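Local structure of toxin-like protein (Paenibacillus larvae subsp. larvae BRL-230010, 5DZQ) at residues I132-G137 and N186-I191; G137-S142 and L181-N186; L155-V160 and K206-V211. The protein is a C3-like toxin that catalyses mono-ADP-ribosylation, splitting NAD+ and probably transferring its ADP-ribose to a target protein, as its relatives do with Rho-type GTPases. All blocks are in the same frame, centred on the assembly; numbering follows the deposited sequence.

How the contacts relate
The three strand pairings belong to two sheets. Contact 1 and contact 3 belong to the five-stranded mixed sheet, their centres about 11 Å apart, with Lys190 N probably donating to Thr210 O (2.9 Å) where strands 187-198 and 203-211 adjoin. Contact 2 lies in the separate three-stranded sheet, its centre about 10 Å from that of contact 1; the two share Gly137 and Asn186, where both segments of the chain pass from one sheet to the other. Contacts 2 and 3, about 13 Å apart at their centres, meet through Leu183 CD2 and Val211 CG2 (3.7 Å). Ser140, Thr141 and Ser142 of contact 2 probably form the STS motif that shapes the NAD+ site in C3-like toxins.

Contact 1. Residues I132-G137 and N186-I191; sequences IRTEYG and NTKYKI
Tyr189 CG sits between its own backbone N and carbonyl carbon (chi1 59°), and this swings the ring toward the neighbouring strand and brings it in over Arg133 CB. The Arg133 side chain runs alongside the tyrosine in the same direction. Its CB rests over one ring face, offset toward the rim and 3.6 Å from Tyr189 CZ, in a CH-pi contact. Bends at chi2 and chi3 then turn the guanidinium so that its plane stands 66° from the ring. Arg133 CG also touches Ile191 CD1 at 3.8 Å, the two side chains lying side by side.

The backbones of the same residues run antiparallel. Arg133 N gives a 2.8 Å bond to Tyr189 O, and Tyr189 N returns one of 3.0 Å to Arg133 O. Further on, Glu135 N binds Thr187 O. The other face carries Ile132, Thr134, Lys188 and Lys190; there the extended Lys188 chain passes Thr134, whose OG1 is 3.6 Å from Lys188 CG.

Where the strands end, Asn186 OD1 comes in at the edge of the Tyr136 ring, 3.6 Å from CD1, with amide and ring nearly perpendicular. A water donates to Tyr136 O and, weakly, to Asn186 OD1. Glu135 OE2 accepts from Gly137 N and forms a salt bridge with Arg59, so one oxygen holds both the glycine N-H and the arginine.

Strand 132-135 is an edge strand of the five-stranded sheet within this chain. Tyr128 of helix 118-128 packs on Arg133 and Ile191, while strand 203-211 flanks strand 187-198 on its other side, with Tyr189 resting on Ala209.

Contact 2. Residues G137-S142 and L181-N186; sequences GYLSTS and LLLPRN
Arg185 lays its CB over the centre of the Tyr138 ring, 4.0 Å from the centroid and only 12° off the normal, a clean CH-pi contact. The rest of the arginine chain runs extended across the ring, with CD 3.9 Å from Tyr138 OH, and the guanidinium plane ends up steeply inclined to the aromatic plane. Both polar ends then converge on Asp79 of helix 69-83, which takes the hydroxyl on OD1 and Arg185 NE, in a salt bridge, on OD2; this probably helps hold the pair in place. Arg185 NH1 also reaches Gly63 O. Leu183 O lies in the ring plane, at its edge, and Leu182 CD1 packs on Tyr138 CB.

Beyond the aromatic pair the chains form antiparallel strands. Leu139 and Leu183 exchange two backbone bonds, Leu183 N to Leu139 O being 2.8 Å, both with the donor above the carbonyl plane. Their CB atoms meet on the same face at 3.9 Å.

Thr141 grips Leu181 O twice. Its N donates to that oxygen at 2.9 Å in a bent bond (142°), and OG1, placed by chi1 of 63° between the backbone N and carbonyl carbon, donates to the same Leu181 O at 2.9 Å from the opposite face of the carbonyl plane. This fixes the hydroxyl's rotation. On the other face Ser140 OG touches Leu182 CD1 at 3.5 Å, and its polar partner is Tyr47 OH.

Ser140, Thr141 and Ser142 match the Ser-Thr-Ser motif of C3-like ADP-ribosyltransferases, and the bond from Arg95 to Ser140 O is consistent with the framework that in relatives shapes the NAD+ cleft.

Contact 3. Residues L155-V160 and K206-V211; sequences LTTLKV and KIEATV
Lys206 and Leu155 lie side by side, pointing the same way off one face of the sheet, with Lys206 CE 3.6 Å from Leu155 CD1. The lysine chain bends at chi2, chi3 and chi4, which carries its amino group across to the next pair along the strands. There NZ forms a salt bridge with Glu208 OE2 on its own strand (3.0 Å), using the anti lone pair of the carboxylate, and a weak, long hydrogen bond of 3.4 Å to Thr157 OG1. Thr157 OG1 stands between its backbone N and carbonyl carbon (chi1 48°), within reach of that amino group; it also hydrogen-bonds a bound glycerol, probably from the crystallisation liquor. Glu208 OE2 is held by Lys206 and by Tyr195 OH of the neighbouring strand 187-198.

Farther along this face, Lys159 and Thr210 also run alongside each other: CE of the lysine is 3.4 Å from Thr210 OG1, whose own hydrogen bond goes to Asp192.

The opposite face is mostly apolar. Thr156 crosses Ile207 at a slant, its OG1 3.7 Å from Ile207 CB, and Leu158 CD2 meets Ala209 CB at 4.0 Å. At the end of the strands Val160 and Val211 lie alongside each other, touching through their CG2 atoms.

Between the backbones, five hydrogen bonds alternate from strand to strand; Ile207 N to Leu155 O, at 2.8 Å, is nearly straight (171°).

In the five-stranded sheet, strand 91-97 flanks strand 154-160 on one side and strand 187-198 flanks strand 203-211 on the other. Val160 and Val211 both press on Leu183 of strand 179-183, joining this sheet to the three-stranded one.

Contact 1. Residues I132-G137 and N186-I191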
ATOM      1  N   ILE B 132      -0.653  19.713 -17.015  1.00 53.36           N
ATOM      2  CA  ILE B 132      -1.685  18.720 -16.741  1.00 48.98           C
ATOM      3  C   ILE B 132      -1.076  17.325 -16.786  1.00 49.12           C
ATOM      4  O   ILE B 132      -0.406  16.962 -17.757  1.00 48.39           O
ATOM      5  CB  ILE B 132      -2.859  18.840 -17.740  1.00 52.72           C
ATOM      6  CG1 ILE B 132      -3.588  20.166 -17.518  1.00 58.97           C
ATOM      7  CG2 ILE B 132      -3.839  17.694 -17.568  1.00 49.71           C
ATOM      8  CD1 ILE B 132      -4.672  20.454 -18.532  1.00 61.74           C
ATOM      9  N   ARG B 133      -1.284  16.562 -15.714  1.00 47.54           N
ATOM     10  CA  ARG B 133      -0.784  15.189 -15.627  1.00 50.52           C
ATOM     11  C   ARG B 133      -1.924  14.186 -15.706  1.00 48.18           C
ATOM     12  O   ARG B 133      -3.076  14.520 -15.431  1.00 42.00           O
ATOM     13  CB  ARG B 133      -0.018  14.968 -14.320  1.00 50.77           C
ATOM     14  CG  ARG B 133       1.063  15.990 -14.044  1.00 57.50           C
ATOM     15  CD  ARG B 133       2.379  15.537 -14.611  1.00 66.37           C
ATOM     16  NE  ARG B 133       2.757  14.223 -14.101  1.00 73.38           N
ATOM     17  CZ  ARG B 133       3.821  13.550 -14.520  1.00 74.58           C
ATOM     18  NH1 ARG B 133       4.605  14.077 -15.451  1.00 77.21           N
ATOM     19  NH2 ARG B 133       4.103  12.356 -14.010  1.00 73.57           N
ATOM     20  N   THR B 134      -1.593  12.950 -16.055  1.00 43.85           N
ATOM     21  CA  THR B 134      -2.570  11.873 -16.066  1.00 37.09           C
ATOM     22  C   THR B 134      -2.152  10.789 -15.080  1.00 36.97           C
ATOM     23  O   THR B 134      -0.997  10.379 -15.065  1.00 43.05           O
ATOM     24  CB  THR B 134      -2.717  11.262 -17.473  1.00 45.68           C
ATOM     25  OG1 THR B 134      -3.228  12.252 -18.373  1.00 47.01           O
ATOM     26  CG2 THR B 134      -3.666  10.078 -17.442  1.00 48.34           C
ATOM     27  N   GLU B 135      -3.085  10.354 -14.235  1.00 36.54           N
ATOM     28  CA  GLU B 135      -2.876   9.183 -13.402  1.00 33.93           C
ATOM     29  C   GLU B 135      -3.478   7.982 -14.129  1.00 33.70           C
ATOM     30  O   GLU B 135      -4.687   7.906 -14.310  1.00 30.71           O
ATOM     31  CB  GLU B 135      -3.515   9.346 -12.020  1.00 33.78           C
ATOM     32  CG  GLU B 135      -3.421   8.084 -11.140  1.00 38.92           C
ATOM     33  CD  GLU B 135      -2.009   7.512 -11.063  1.00 48.80           C
ATOM     34  OE1 GLU B 135      -1.074   8.298 -10.782  1.00 51.88           O
ATOM     35  OE2 GLU B 135      -1.825   6.286 -11.314  1.00 42.20           O
ATOM     36  N   TYR B 136      -2.630   7.054 -14.546  1.00 35.09           N
ATOM     37  CA  TYR B 136      -3.088   5.877 -15.269  1.00 33.20           C
ATOM     38  C   TYR B 136      -3.936   4.922 -14.434  1.00 35.39           C
ATOM     39  O   TYR B 136      -4.893   4.333 -14.933  1.00 33.66           O
ATOM     40  CB  TYR B 136      -1.881   5.145 -15.819  1.00 33.38           C
ATOM     41  CG  TYR B 136      -1.158   5.968 -16.849  1.00 37.81           C
ATOM     42  CD1 TYR B 136      -1.868   6.663 -17.824  1.00 40.62           C
ATOM     43  CD2 TYR B 136       0.223   6.073 -16.842  1.00 46.21           C
ATOM     44  CE1 TYR B 136      -1.220   7.427 -18.776  1.00 48.17           C
ATOM     45  CE2 TYR B 136       0.884   6.831 -17.800  1.00 50.15           C
ATOM     46  CZ  TYR B 136       0.155   7.511 -18.757  1.00 52.53           C
ATOM     47  OH  TYR B 136       0.802   8.274 -19.703  1.00 52.03           O
ATOM     48  N   GLY B 137      -3.564   4.740 -13.173  1.00 30.97           N
ATOM     49  CA  GLY B 137      -4.327   3.873 -12.301  1.00 32.04           C
ATOM     50  C   GLY B 137      -5.598   4.566 -11.842  1.00 29.58           C
ATOM     51  O   GLY B 137      -5.822   5.729 -12.165  1.00 30.69           O
ATOM     52  N   ASN B 186      -7.165   7.111 -15.476  1.00 34.84           N
ATOM     53  CA  ASN B 186      -6.862   8.188 -16.433  1.00 32.84           C
ATOM     54  C   ASN B 186      -7.384   9.567 -16.027  1.00 35.76           C
ATOM     55  O   ASN B 186      -7.659  10.410 -16.881  1.00 38.33           O
ATOM     56  CB  ASN B 186      -7.392   7.833 -17.828  1.00 37.00           C
ATOM     57  CG  ASN B 186      -6.614   6.711 -18.471  1.00 44.86           C
ATOM     58  OD1 ASN B 186      -5.455   6.473 -18.134  1.00 41.17           O
ATOM     59  ND2 ASN B 186      -7.247   6.011 -19.407  1.00 48.64           N
ATOM     60  N   THR B 187      -7.498   9.813 -14.727  1.00 34.52           N
ATOM     61  CA  THR B 187      -7.894  11.141 -14.262  1.00 33.00           C
ATOM     62  C   THR B 187      -6.825  12.152 -14.648  1.00 38.27           C
ATOM     63  O   THR B 187      -5.633  11.881 -14.521  1.00 34.29           O
ATOM     64  CB  THR B 187      -8.123  11.169 -12.746  1.00 31.88           C
ATOM     65  OG1 THR B 187      -9.383  10.553 -12.458  1.00 32.85           O
ATOM     66  CG2 THR B 187      -8.158  12.596 -12.221  1.00 32.51           C
ATOM     67  N   LYS B 188      -7.262  13.297 -15.162  1.00 38.10           N
ATOM     68  CA  LYS B 188      -6.346  14.358 -15.554  1.00 37.59           C
ATOM     69  C   LYS B 188      -6.441  15.446 -14.517  1.00 40.18           C
ATOM     70  O   LYS B 188      -7.536  15.810 -14.102  1.00 38.58           O
ATOM     71  CB  LYS B 188      -6.680  14.900 -16.953  1.00 41.20           C
ATOM     72  CG  LYS B 188      -6.367  13.909 -18.087  1.00 42.31           C
ATOM     73  CD  LYS B 188      -6.308  14.582 -19.443  1.00 51.10           C
ATOM     74  CE  LYS B 188      -5.796  13.610 -20.516  1.00 60.10           C
ATOM     75  NZ  LYS B 188      -5.444  14.310 -21.792  1.00 69.87           N
ATOM     76  N   TYR B 189      -5.294  15.951 -14.078  1.00 37.58           N
ATOM     77  CA  TYR B 189      -5.284  17.000 -13.085  1.00 36.32           C
ATOM     78  C   TYR B 189      -4.201  18.020 -13.405  1.00 39.82           C
ATOM     79  O   TYR B 189      -3.113  17.669 -13.874  1.00 43.29           O
ATOM     80  CB  TYR B 189      -5.095  16.415 -11.677  1.00 37.30           C
ATOM     81  CG  TYR B 189      -3.826  15.622 -11.492  1.00 36.96           C
ATOM     82  CD1 TYR B 189      -3.775  14.270 -11.810  1.00 45.06           C
ATOM     83  CD2 TYR B 189      -2.678  16.218 -10.982  1.00 39.93           C
ATOM     84  CE1 TYR B 189      -2.610  13.536 -11.640  1.00 45.16           C
ATOM     85  CE2 TYR B 189      -1.513  15.495 -10.806  1.00 46.31           C
ATOM     86  CZ  TYR B 189      -1.486  14.153 -11.135  1.00 48.29           C
ATOM     87  OH  TYR B 189      -0.333  13.433 -10.967  1.00 51.67           O
ATOM     88  N   LYS B 190      -4.521  19.289 -13.178  1.00 40.51           N
ATOM     89  CA  LYS B 190      -3.569  20.357 -13.417  1.00 42.14           C
ATOM     90  C   LYS B 190      -2.851  20.706 -12.127  1.00 38.21           C
ATOM     91  O   LYS B 190      -3.481  20.990 -11.107  1.00 41.85           O
ATOM     92  CB  LYS B 190      -4.265  21.590 -13.987  1.00 47.68           C
ATOM     93  CG  LYS B 190      -3.342  22.781 -14.175  1.00 49.01           C
ATOM     94  CD  LYS B 190      -4.147  24.019 -14.520  1.00 55.28           C
ATOM     95  CE  LYS B 190      -3.249  25.218 -14.723  1.00 66.32           C
ATOM     96  NZ  LYS B 190      -2.381  25.022 -15.910  1.00 74.28           N
ATOM     97  N   ILE B 191      -1.528  20.690 -12.168  1.00 37.33           N
ATOM     98  CA  ILE B 191      -0.761  21.044 -10.991  1.00 38.80           C
ATOM     99  C   ILE B 191      -0.748  22.563 -10.884  1.00 44.45           C
ATOM    100  O   ILE B 191      -0.137  23.251 -11.705  1.00 48.98           O
ATOM    101  CB  ILE B 191       0.655  20.463 -11.057  1.00 41.83           C
ATOM    102  CG1 ILE B 191       0.564  18.937 -10.959  1.00 44.33           C
ATOM    103  CG2 ILE B 191       1.532  21.033  -9.951  1.00 40.41           C
ATOM    104  CD1 ILE B 191       1.886  18.227 -11.037  1.00 50.11           C
TER
HETATM  105  O   HOH W   1      -6.001   3.860 -17.187  1.00 36.59           O
HETATM  106  O   HOH W   2      -6.814   8.259 -12.196  1.00 32.34           O

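Contact 2. Residues G137-S142 and L181-N186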
ATOM      1  N   GLY B 137      -3.564   4.740 -13.173  1.00 30.97           N
ATOM      2  CA  GLY B 137      -4.327   3.873 -12.301  1.00 32.04           C
ATOM      3  C   GLY B 137      -5.598   4.566 -11.842  1.00 29.58           C
ATOM      4  O   GLY B 137      -5.822   5.729 -12.165  1.00 30.69           O
ATOM      5  N   TYR B 138      -6.441   3.839 -11.115  1.00 30.69           N
ATOM      6  CA  TYR B 138      -7.569   4.452 -10.419  1.00 28.83           C
ATOM      7  C   TYR B 138      -6.985   5.332  -9.328  1.00 31.30           C
ATOM      8  O   TYR B 138      -5.899   5.057  -8.821  1.00 27.41           O
ATOM      9  CB  TYR B 138      -8.502   3.400  -9.825  1.00 30.86           C
ATOM     10  CG  TYR B 138      -9.234   2.597 -10.881  1.00 25.20           C
ATOM     11  CD1 TYR B 138     -10.400   3.083 -11.469  1.00 31.68           C
ATOM     12  CD2 TYR B 138      -8.734   1.386 -11.317  1.00 27.32           C
ATOM     13  CE1 TYR B 138     -11.068   2.353 -12.459  1.00 29.31           C
ATOM     14  CE2 TYR B 138      -9.389   0.657 -12.292  1.00 28.16           C
ATOM     15  CZ  TYR B 138     -10.547   1.146 -12.866  1.00 30.61           C
ATOM     16  OH  TYR B 138     -11.181   0.401 -13.846  1.00 34.05           O
ATOM     17  N   LEU B 139      -7.696   6.385  -8.969  1.00 27.55           N
ATOM     18  CA  LEU B 139      -7.125   7.364  -8.061  1.00 29.86           C
ATOM     19  C   LEU B 139      -7.894   7.393  -6.738  1.00 25.52           C
ATOM     20  O   LEU B 139      -8.948   8.020  -6.637  1.00 29.84           O
ATOM     21  CB  LEU B 139      -7.123   8.730  -8.738  1.00 37.44           C
ATOM     22  CG  LEU B 139      -6.523   9.928  -8.001  1.00 38.11           C
ATOM     23  CD1 LEU B 139      -5.105   9.623  -7.591  1.00 33.50           C
ATOM     24  CD2 LEU B 139      -6.575  11.159  -8.893  1.00 35.46           C
ATOM     25  N   SER B 140      -7.360   6.700  -5.733  1.00 29.72           N
ATOM     26  CA  SER B 140      -7.967   6.696  -4.401  1.00 29.82           C
ATOM     27  C   SER B 140      -7.412   7.870  -3.613  1.00 30.67           C
ATOM     28  O   SER B 140      -6.203   8.111  -3.629  1.00 34.31           O
ATOM     29  CB  SER B 140      -7.681   5.392  -3.659  1.00 34.09           C
ATOM     30  OG  SER B 140      -8.006   4.283  -4.476  1.00 40.76           O
ATOM     31  N   THR B 141      -8.293   8.591  -2.927  1.00 35.34           N
ATOM     32  CA  THR B 141      -7.892   9.781  -2.187  1.00 31.99           C
ATOM     33  C   THR B 141      -8.535   9.778  -0.804  1.00 37.89           C
ATOM     34  O   THR B 141      -9.588   9.173  -0.612  1.00 32.80           O
ATOM     35  CB  THR B 141      -8.283  11.051  -2.928  1.00 31.90           C
ATOM     36  OG1 THR B 141      -9.713  11.126  -3.056  1.00 32.34           O
ATOM     37  CG2 THR B 141      -7.658  11.071  -4.325  1.00 29.28           C
ATOM     38  N   SER B 142      -7.889  10.434   0.158  1.00 31.86           N
ATOM     39  CA  SER B 142      -8.416  10.490   1.516  1.00 33.89           C
ATOM     40  C   SER B 142      -9.096  11.834   1.750  1.00 35.00           C
ATOM     41  O   SER B 142      -8.807  12.819   1.067  1.00 30.69           O
ATOM     42  CB  SER B 142      -7.309  10.263   2.550  1.00 37.88           C
ATOM     43  OG  SER B 142      -6.590   9.065   2.302  1.00 37.39           O
ATOM     44  N   LEU B 181     -12.398   8.663  -1.321  1.00 27.79           N
ATOM     45  CA  LEU B 181     -13.042   9.048  -2.562  1.00 26.74           C
ATOM     46  C   LEU B 181     -12.256   8.442  -3.722  1.00 32.18           C
ATOM     47  O   LEU B 181     -11.042   8.647  -3.855  1.00 34.86           O
ATOM     48  CB  LEU B 181     -13.139  10.567  -2.686  1.00 31.05           C
ATOM     49  CG  LEU B 181     -13.928  11.071  -3.900  1.00 36.82           C
ATOM     50  CD1 LEU B 181     -15.379  10.565  -3.891  1.00 39.51           C
ATOM     51  CD2 LEU B 181     -13.899  12.586  -3.982  1.00 36.69           C
ATOM     52  N   LEU B 182     -12.954   7.681  -4.555  1.00 28.46           N
ATOM     53  CA  LEU B 182     -12.312   6.935  -5.625  1.00 27.10           C
ATOM     54  C   LEU B 182     -12.598   7.604  -6.952  1.00 31.56           C
ATOM     55  O   LEU B 182     -13.752   7.792  -7.327  1.00 33.62           O
ATOM     56  CB  LEU B 182     -12.801   5.482  -5.644  1.00 27.32           C
ATOM     57  CG  LEU B 182     -12.261   4.620  -6.785  1.00 31.47           C
ATOM     58  CD1 LEU B 182     -10.738   4.490  -6.683  1.00 25.93           C
ATOM     59  CD2 LEU B 182     -12.923   3.250  -6.749  1.00 32.41           C
ATOM     60  N   LEU B 183     -11.546   7.981  -7.663  1.00 33.09           N
ATOM     61  CA  LEU B 183     -11.732   8.643  -8.945  1.00 30.39           C
ATOM     62  C   LEU B 183     -11.404   7.678 -10.078  1.00 27.32           C
ATOM     63  O   LEU B 183     -10.657   6.718  -9.877  1.00 28.76           O
ATOM     64  CB  LEU B 183     -10.865   9.909  -9.032  1.00 32.78           C
ATOM     65  CG  LEU B 183     -11.534  11.194  -8.526  1.00 45.40           C
ATOM     66  CD1 LEU B 183     -11.641  11.190  -7.015  1.00 37.43           C
ATOM     67  CD2 LEU B 183     -10.812  12.441  -9.013  1.00 49.98           C
ATOM     68  N   PRO B 184     -11.988   7.914 -11.275  1.00 30.42           N
ATOM     69  CA  PRO B 184     -11.709   7.065 -12.436  1.00 33.63           C
ATOM     70  C   PRO B 184     -10.216   6.945 -12.764  1.00 32.94           C
ATOM     71  O   PRO B 184      -9.412   7.831 -12.454  1.00 34.04           O
ATOM     72  CB  PRO B 184     -12.441   7.783 -13.584  1.00 35.74           C
ATOM     73  CG  PRO B 184     -13.547   8.528 -12.918  1.00 37.45           C
ATOM     74  CD  PRO B 184     -13.016   8.933 -11.564  1.00 33.79           C
ATOM     75  N   ARG B 185      -9.855   5.851 -13.413  1.00 27.92           N
ATOM     76  CA  ARG B 185      -8.531   5.741 -13.994  1.00 33.57           C
ATOM     77  C   ARG B 185      -8.401   6.799 -15.100  1.00 36.24           C
ATOM     78  O   ARG B 185      -9.407   7.340 -15.576  1.00 32.49           O
ATOM     79  CB  ARG B 185      -8.286   4.333 -14.535  1.00 30.83           C
ATOM     80  CG  ARG B 185      -9.115   3.996 -15.764  1.00 29.80           C
ATOM     81  CD  ARG B 185      -8.930   2.546 -16.149  1.00 35.35           C
ATOM     82  NE  ARG B 185      -9.702   2.210 -17.341  1.00 34.56           N
ATOM     83  CZ  ARG B 185      -9.224   2.230 -18.579  1.00 37.16           C
ATOM     84  NH1 ARG B 185      -7.965   2.567 -18.814  1.00 34.58           N
ATOM     85  NH2 ARG B 185     -10.010   1.895 -19.590  1.00 34.60           N
ATOM     86  N   ASN B 186      -7.165   7.111 -15.476  1.00 34.84           N
ATOM     87  CA  ASN B 186      -6.862   8.188 -16.433  1.00 32.84           C
ATOM     88  C   ASN B 186      -7.384   9.567 -16.027  1.00 35.76           C
ATOM     89  O   ASN B 186      -7.659  10.410 -16.881  1.00 38.33           O
ATOM     90  CB  ASN B 186      -7.392   7.833 -17.828  1.00 37.00           C
ATOM     91  CG  ASN B 186      -6.614   6.711 -18.471  1.00 44.86           C
ATOM     92  OD1 ASN B 186      -5.455   6.473 -18.134  1.00 41.17           O
ATOM     93  ND2 ASN B 186      -7.247   6.011 -19.407  1.00 48.64           N
TER
HETATM   94  O   HOH W   2      -6.814   8.259 -12.196  1.00 32.34           O

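Contact 3. Residues L155-V160 and K206-V211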
ATOM      1  N   LEU B 155       2.861  15.180  -0.417  1.00 30.94           N
ATOM      2  CA  LEU B 155       1.449  15.338  -0.123  1.00 25.67           C
ATOM      3  C   LEU B 155       0.798  16.075  -1.280  1.00 28.97           C
ATOM      4  O   LEU B 155       1.210  17.182  -1.636  1.00 31.32           O
ATOM      5  CB  LEU B 155       1.254  16.100   1.200  1.00 31.04           C
ATOM      6  CG  LEU B 155      -0.118  16.235   1.881  1.00 32.97           C
ATOM      7  CD1 LEU B 155      -1.061  17.160   1.167  1.00 45.36           C
ATOM      8  CD2 LEU B 155      -0.793  14.884   2.098  1.00 36.61           C
ATOM      9  N   THR B 156      -0.230  15.467  -1.856  1.00 31.31           N
ATOM     10  CA  THR B 156      -0.995  16.092  -2.930  1.00 32.62           C
ATOM     11  C   THR B 156      -2.400  16.402  -2.445  1.00 32.75           C
ATOM     12  O   THR B 156      -3.072  15.522  -1.937  1.00 31.35           O
ATOM     13  CB  THR B 156      -1.085  15.171  -4.171  1.00 31.67           C
ATOM     14  OG1 THR B 156       0.236  14.817  -4.598  1.00 30.66           O
ATOM     15  CG2 THR B 156      -1.813  15.871  -5.306  1.00 31.49           C
ATOM     16  N   THR B 157      -2.847  17.647  -2.571  1.00 30.45           N
ATOM     17  CA  THR B 157      -4.267  17.924  -2.362  1.00 31.25           C
ATOM     18  C   THR B 157      -4.905  18.180  -3.720  1.00 35.89           C
ATOM     19  O   THR B 157      -4.285  18.784  -4.592  1.00 38.49           O
ATOM     20  CB  THR B 157      -4.515  19.132  -1.430  1.00 36.32           C
ATOM     21  OG1 THR B 157      -3.704  20.236  -1.841  1.00 37.86           O
ATOM     22  CG2 THR B 157      -4.189  18.775   0.011  1.00 43.28           C
ATOM     23  N   LEU B 158      -6.131  17.698  -3.898  1.00 33.55           N
ATOM     24  CA  LEU B 158      -6.829  17.814  -5.171  1.00 34.00           C
ATOM     25  C   LEU B 158      -8.201  18.422  -4.979  1.00 35.83           C
ATOM     26  O   LEU B 158      -8.966  17.992  -4.113  1.00 36.72           O
ATOM     27  CB  LEU B 158      -6.987  16.447  -5.851  1.00 35.04           C
ATOM     28  CG  LEU B 158      -5.728  15.647  -6.177  1.00 47.01           C
ATOM     29  CD1 LEU B 158      -5.810  14.236  -5.615  1.00 52.48           C
ATOM     30  CD2 LEU B 158      -5.506  15.608  -7.676  1.00 51.26           C
ATOM     31  N   LYS B 159      -8.518  19.406  -5.806  1.00 35.14           N
ATOM     32  CA  LYS B 159      -9.867  19.939  -5.849  1.00 37.58           C
ATOM     33  C   LYS B 159     -10.635  19.154  -6.902  1.00 35.79           C
ATOM     34  O   LYS B 159     -10.258  19.123  -8.071  1.00 40.20           O
ATOM     35  CB  LYS B 159      -9.853  21.440  -6.155  1.00 42.55           C
ATOM     36  CG  LYS B 159     -11.231  22.053  -6.373  1.00 45.47           C
ATOM     37  CD  LYS B 159     -11.152  23.584  -6.535  1.00 50.97           C
ATOM     38  CE  LYS B 159     -10.167  23.973  -7.628  1.00 60.42           C
ATOM     39  NZ  LYS B 159      -9.945  25.449  -7.679  1.00 68.91           N
ATOM     40  N   VAL B 160     -11.684  18.467  -6.474  1.00 39.96           N
ATOM     41  CA  VAL B 160     -12.490  17.678  -7.396  1.00 40.59           C
ATOM     42  C   VAL B 160     -13.798  18.415  -7.595  1.00 42.23           C
ATOM     43  O   VAL B 160     -14.522  18.658  -6.631  1.00 40.81           O
ATOM     44  CB  VAL B 160     -12.752  16.259  -6.868  1.00 36.97           C
ATOM     45  CG1 VAL B 160     -13.357  15.385  -7.951  1.00 40.15           C
ATOM     46  CG2 VAL B 160     -11.460  15.642  -6.355  1.00 36.98           C
ATOM     47  N   LYS B 206       4.861  19.512  -1.339  1.00 30.11           N
ATOM     48  CA  LYS B 206       3.427  19.763  -1.410  1.00 34.97           C
ATOM     49  C   LYS B 206       3.008  20.010  -2.851  1.00 34.49           C
ATOM     50  O   LYS B 206       3.599  20.834  -3.544  1.00 39.42           O
ATOM     51  CB  LYS B 206       3.046  20.961  -0.523  1.00 38.09           C
ATOM     52  CG  LYS B 206       1.559  21.372  -0.557  1.00 40.98           C
ATOM     53  CD  LYS B 206       0.641  20.215  -0.168  1.00 40.49           C
ATOM     54  CE  LYS B 206      -0.458  20.650   0.787  1.00 52.38           C
ATOM     55  NZ  LYS B 206      -1.430  21.611   0.213  1.00 45.06           N
ATOM     56  N   ILE B 207       2.006  19.267  -3.308  1.00 36.11           N
ATOM     57  CA  ILE B 207       1.445  19.457  -4.638  1.00 34.23           C
ATOM     58  C   ILE B 207      -0.020  19.846  -4.519  1.00 36.05           C
ATOM     59  O   ILE B 207      -0.797  19.142  -3.890  1.00 36.86           O
ATOM     60  CB  ILE B 207       1.571  18.180  -5.514  1.00 29.99           C
ATOM     61  CG1 ILE B 207       3.046  17.799  -5.670  1.00 31.71           C
ATOM     62  CG2 ILE B 207       0.904  18.412  -6.887  1.00 31.97           C
ATOM     63  CD1 ILE B 207       3.279  16.412  -6.253  1.00 36.79           C
ATOM     64  N   GLU B 208      -0.394  20.973  -5.110  1.00 34.05           N
ATOM     65  CA  GLU B 208      -1.791  21.382  -5.126  1.00 36.00           C
ATOM     66  C   GLU B 208      -2.320  21.302  -6.560  1.00 38.70           C
ATOM     67  O   GLU B 208      -1.747  21.900  -7.474  1.00 43.09           O
ATOM     68  CB  GLU B 208      -1.942  22.793  -4.541  1.00 36.31           C
ATOM     69  CG  GLU B 208      -1.376  22.864  -3.123  1.00 40.48           C
ATOM     70  CD  GLU B 208      -1.631  24.196  -2.442  1.00 47.84           C
ATOM     71  OE1 GLU B 208      -1.907  25.184  -3.151  1.00 46.02           O
ATOM     72  OE2 GLU B 208      -1.551  24.243  -1.196  1.00 49.86           O
ATOM     73  N   ALA B 209      -3.401  20.548  -6.757  1.00 35.32           N
ATOM     74  CA  ALA B 209      -3.873  20.253  -8.107  1.00 34.95           C
ATOM     75  C   ALA B 209      -5.390  20.326  -8.231  1.00 37.84           C
ATOM     76  O   ALA B 209      -6.117  20.214  -7.239  1.00 36.72           O
ATOM     77  CB  ALA B 209      -3.383  18.878  -8.548  1.00 37.20           C
ATOM     78  N   THR B 210      -5.857  20.515  -9.458  1.00 36.74           N
ATOM     79  CA  THR B 210      -7.288  20.549  -9.744  1.00 40.74           C
ATOM     80  C   THR B 210      -7.654  19.496 -10.784  1.00 38.57           C
ATOM     81  O   THR B 210      -7.071  19.460 -11.858  1.00 40.09           O
ATOM     82  CB  THR B 210      -7.725  21.931 -10.250  1.00 45.87           C
ATOM     83  OG1 THR B 210      -7.424  22.914  -9.253  1.00 42.67           O
ATOM     84  CG2 THR B 210      -9.219  21.945 -10.526  1.00 45.86           C
ATOM     85  N   VAL B 211      -8.606  18.630 -10.448  1.00 36.47           N
ATOM     86  CA  VAL B 211      -9.057  17.589 -11.359  1.00 33.22           C
ATOM     87  C   VAL B 211      -9.787  18.225 -12.540  1.00 37.97           C
ATOM     88  O   VAL B 211     -10.581  19.146 -12.362  1.00 38.92           O
ATOM     89  CB  VAL B 211      -9.982  16.572 -10.648  1.00 33.66           C
ATOM     90  CG1 VAL B 211     -10.651  15.640 -11.649  1.00 39.21           C
ATOM     91  CG2 VAL B 211      -9.188  15.755  -9.607  1.00 32.02           C
TER